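Long-range contact in DyP-type peroxidase (Thermobifida cellulosilytica, PDB 4GS1), which probably uses hydrogen peroxide to oxidise dyes and related substrates at a haem, as a DyP-type peroxidase: residues P217-T222 / R316-G321. Numbering follows the deposited sequence.
Sequences PLFTRT and RMVRRG. With HEM (protoporphyrin IX containing Fe), chain F; OXY (oxygen molecule), chain G.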
# COMPACT_ATOMS: atom_id res chain seq x y z
N PRO B 217 -9.91 26.48 -19.08
CA PRO B 217 -9.09 27.50 -18.43
C PRO B 217 -9.45 27.63 -16.95
O PRO B 217 -8.64 28.17 -16.18
CB PRO B 217 -9.47 28.78 -19.18
CG PRO B 217 -9.86 28.30 -20.55
CD PRO B 217 -10.55 26.98 -20.32
N LEU B 218 -10.62 27.15 -16.54
CA LEU B 218 -11.01 27.22 -15.13
C LEU B 218 -10.05 26.40 -14.26
O LEU B 218 -9.75 26.79 -13.13
CB LEU B 218 -12.46 26.76 -14.91
CG LEU B 218 -12.93 26.78 -13.45
CD1 LEU B 218 -12.90 28.20 -12.89
CD2 LEU B 218 -14.32 26.17 -13.27
N PHE B 219 -9.57 25.28 -14.78
CA PHE B 219 -8.63 24.44 -14.04
C PHE B 219 -7.38 25.26 -13.76
O PHE B 219 -6.92 25.35 -12.62
CB PHE B 219 -8.28 23.18 -14.83
CG PHE B 219 -7.43 22.19 -14.08
CD1 PHE B 219 -8.00 21.07 -13.49
CD2 PHE B 219 -6.05 22.38 -13.96
CE1 PHE B 219 -7.23 20.16 -12.79
CE2 PHE B 219 -5.27 21.47 -13.26
CZ PHE B 219 -5.86 20.36 -12.67
N THR B 220 -6.85 25.87 -14.81
CA THR B 220 -5.63 26.67 -14.70
C THR B 220 -5.80 27.83 -13.71
O THR B 220 -4.93 28.06 -12.86
CB THR B 220 -5.20 27.18 -16.09
OG1 THR B 220 -4.82 26.05 -16.89
CG2 THR B 220 -4.02 28.13 -15.98
N ARG B 221 -6.93 28.54 -13.80
CA ARG B 221 -7.21 29.66 -12.90
C ARG B 221 -7.31 29.19 -11.46
O ARG B 221 -6.93 29.90 -10.54
CB ARG B 221 -8.52 30.37 -13.28
CG ARG B 221 -8.46 31.21 -14.54
CD ARG B 221 -9.52 32.32 -14.53
NE ARG B 221 -10.89 31.81 -14.46
CZ ARG B 221 -11.54 31.25 -15.48
NH1 ARG B 221 -10.94 31.10 -16.65
NH2 ARG B 221 -12.78 30.83 -15.32
N THR B 222 -7.82 27.98 -11.28
CA THR B 222 -8.04 27.46 -9.94
C THR B 222 -6.73 27.09 -9.23
O THR B 222 -6.59 27.35 -8.04
CB THR B 222 -8.98 26.24 -9.98
OG1 THR B 222 -10.26 26.66 -10.48
CG2 THR B 222 -9.16 25.64 -8.61
N ARG B 316 -12.47 27.88 -4.63
CA ARG B 316 -12.45 26.69 -5.47
C ARG B 316 -11.09 26.04 -5.37
O ARG B 316 -10.09 26.72 -5.15
CB ARG B 316 -12.74 27.08 -6.93
CG ARG B 316 -13.25 25.95 -7.82
CD ARG B 316 -13.68 26.48 -9.20
NE ARG B 316 -14.72 27.51 -9.11
CZ ARG B 316 -16.02 27.27 -9.23
NH1 ARG B 316 -16.46 26.04 -9.46
NH2 ARG B 316 -16.89 28.27 -9.13
N MET B 317 -11.04 24.72 -5.52
CA MET B 317 -9.77 24.01 -5.47
C MET B 317 -9.83 22.79 -6.38
O MET B 317 -10.91 22.40 -6.83
CB MET B 317 -9.45 23.58 -4.03
CG MET B 317 -10.37 22.49 -3.49
SD MET B 317 -10.39 22.46 -1.69
CE MET B 317 -11.52 23.82 -1.38
N VAL B 318 -8.67 22.20 -6.67
CA VAL B 318 -8.63 20.88 -7.31
C VAL B 318 -8.24 19.86 -6.27
O VAL B 318 -7.16 19.94 -5.68
CB VAL B 318 -7.65 20.84 -8.50
CG1 VAL B 318 -7.44 19.40 -8.95
CG2 VAL B 318 -8.20 21.68 -9.65
N ARG B 319 -9.13 18.90 -6.02
CA ARG B 319 -8.85 17.84 -5.06
C ARG B 319 -8.30 16.63 -5.79
O ARG B 319 -8.94 16.10 -6.70
CB ARG B 319 -10.14 17.50 -4.28
CG ARG B 319 -10.56 18.58 -3.30
CD ARG B 319 -12.02 18.43 -2.86
NE ARG B 319 -12.93 18.60 -4.00
CZ ARG B 319 -13.81 17.69 -4.40
NH1 ARG B 319 -13.95 16.54 -3.76
NH2 ARG B 319 -14.57 17.94 -5.46
N ARG B 320 -7.10 16.19 -5.39
CA ARG B 320 -6.40 15.11 -6.07
C ARG B 320 -5.91 14.14 -5.00
O ARG B 320 -4.72 13.98 -4.76
CB ARG B 320 -5.23 15.67 -6.89
CG ARG B 320 -4.56 14.68 -7.85
CD ARG B 320 -3.46 15.40 -8.63
NE ARG B 320 -2.72 14.53 -9.54
CZ ARG B 320 -1.70 13.76 -9.17
NH1 ARG B 320 -1.33 13.72 -7.89
NH2 ARG B 320 -1.07 13.01 -10.06
N GLY B 321 -6.87 13.52 -4.32
CA GLY B 321 -6.59 12.70 -3.16
C GLY B 321 -6.47 11.22 -3.44
O GLY B 321 -6.75 10.75 -4.56
CHA HEM F . -17.11 17.28 -2.50
CHB HEM F . -15.91 13.47 0.23
CHC HEM F . -13.00 16.26 2.94
CHD HEM F . -13.86 20.00 -0.04
C1A HEM F . -17.04 16.02 -1.97
C2A HEM F . -17.82 14.90 -2.44
C3A HEM F . -17.48 13.84 -1.69
C4A HEM F . -16.49 14.27 -0.73
CMA HEM F . -18.04 12.40 -1.80
CAA HEM F . -18.84 14.95 -3.61
CBA HEM F . -18.20 14.56 -4.96
CGA HEM F . -17.24 15.60 -5.47
O1A HEM F . -17.71 16.66 -5.99
O2A HEM F . -16.01 15.38 -5.38
C1B HEM F . -15.04 13.89 1.20
C2B HEM F . -14.52 13.07 2.27
C3B HEM F . -13.73 13.83 3.04
C4B HEM F . -13.70 15.17 2.47
CMB HEM F . -14.91 11.58 2.45
CAB HEM F . -12.91 13.45 4.30
CBB HEM F . -12.52 12.18 4.56
C1C HEM F . -12.99 17.52 2.37
C2C HEM F . -12.25 18.67 2.85
C3C HEM F . -12.48 19.71 2.02
C4C HEM F . -13.39 19.23 1.00
CMC HEM F . -11.33 18.65 4.09
CAC HEM F . -11.96 21.17 2.04
CBC HEM F . -11.50 21.81 3.12
C1D HEM F . -14.78 19.60 -0.97
C2D HEM F . -15.25 20.43 -2.06
C3D HEM F . -16.26 19.59 -2.81
C4D HEM F . -16.30 18.32 -2.12
CMD HEM F . -14.83 21.88 -2.40
CAD HEM F . -17.05 20.02 -4.06
CBD HEM F . -18.25 20.87 -3.64
CGD HEM F . -18.97 21.30 -4.90
O1D HEM F . -19.95 20.61 -5.31
O2D HEM F . -18.55 22.32 -5.52
NA HEM F . -16.24 15.62 -0.92
NB HEM F . -14.53 15.17 1.35
NC HEM F . -13.69 17.89 1.24
ND HEM F . -15.42 18.36 -1.04
FE HEM F . -15.05 16.80 0.21
O1 OXY G . -13.25 15.86 -1.07
O2 OXY G . -12.16 14.96 -1.49
O HOH W 1 -8.47 28.45 -6.39
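V318 lays its CG2 methyl over one face of the F219 ring, 4.1 Å from the centroid and 28° off the normal, while CG1 comes within 3.9 Å of F219 CE1. Over one face of the R316 guanidinium lies L218 CD2, and across the strand the R319 guanidinium has HEM C4D 3.3 Å above its plane. At that group's edge sit HEM O2A, taking hydrogen bonds from NH1 and NH2, and the oxygen molecule, whose O1 accepts a weak bond from NH1 (2.9 Å) and binds the iron at 2.4 Å. T222 fills the middle: with CG2 anti to the backbone N, this methyl meets M317 CA at 3.6 Å, and OG1 turns back to L218 O (2.7 Å). One water donates to both T222 O and R316 O, joining helix 217-223 to the loop that leads into the strand. An alanine in place of R319 would probably leave the haem propionate without this charged partner and open a gap above the porphyrin. V318 and R319 point to opposite sides of edge strand 318-328; R319 and D207 line the oxygen site in the ferredoxin-like C-terminal domain, the distal Asp and Arg characteristic of DyP-type peroxidases.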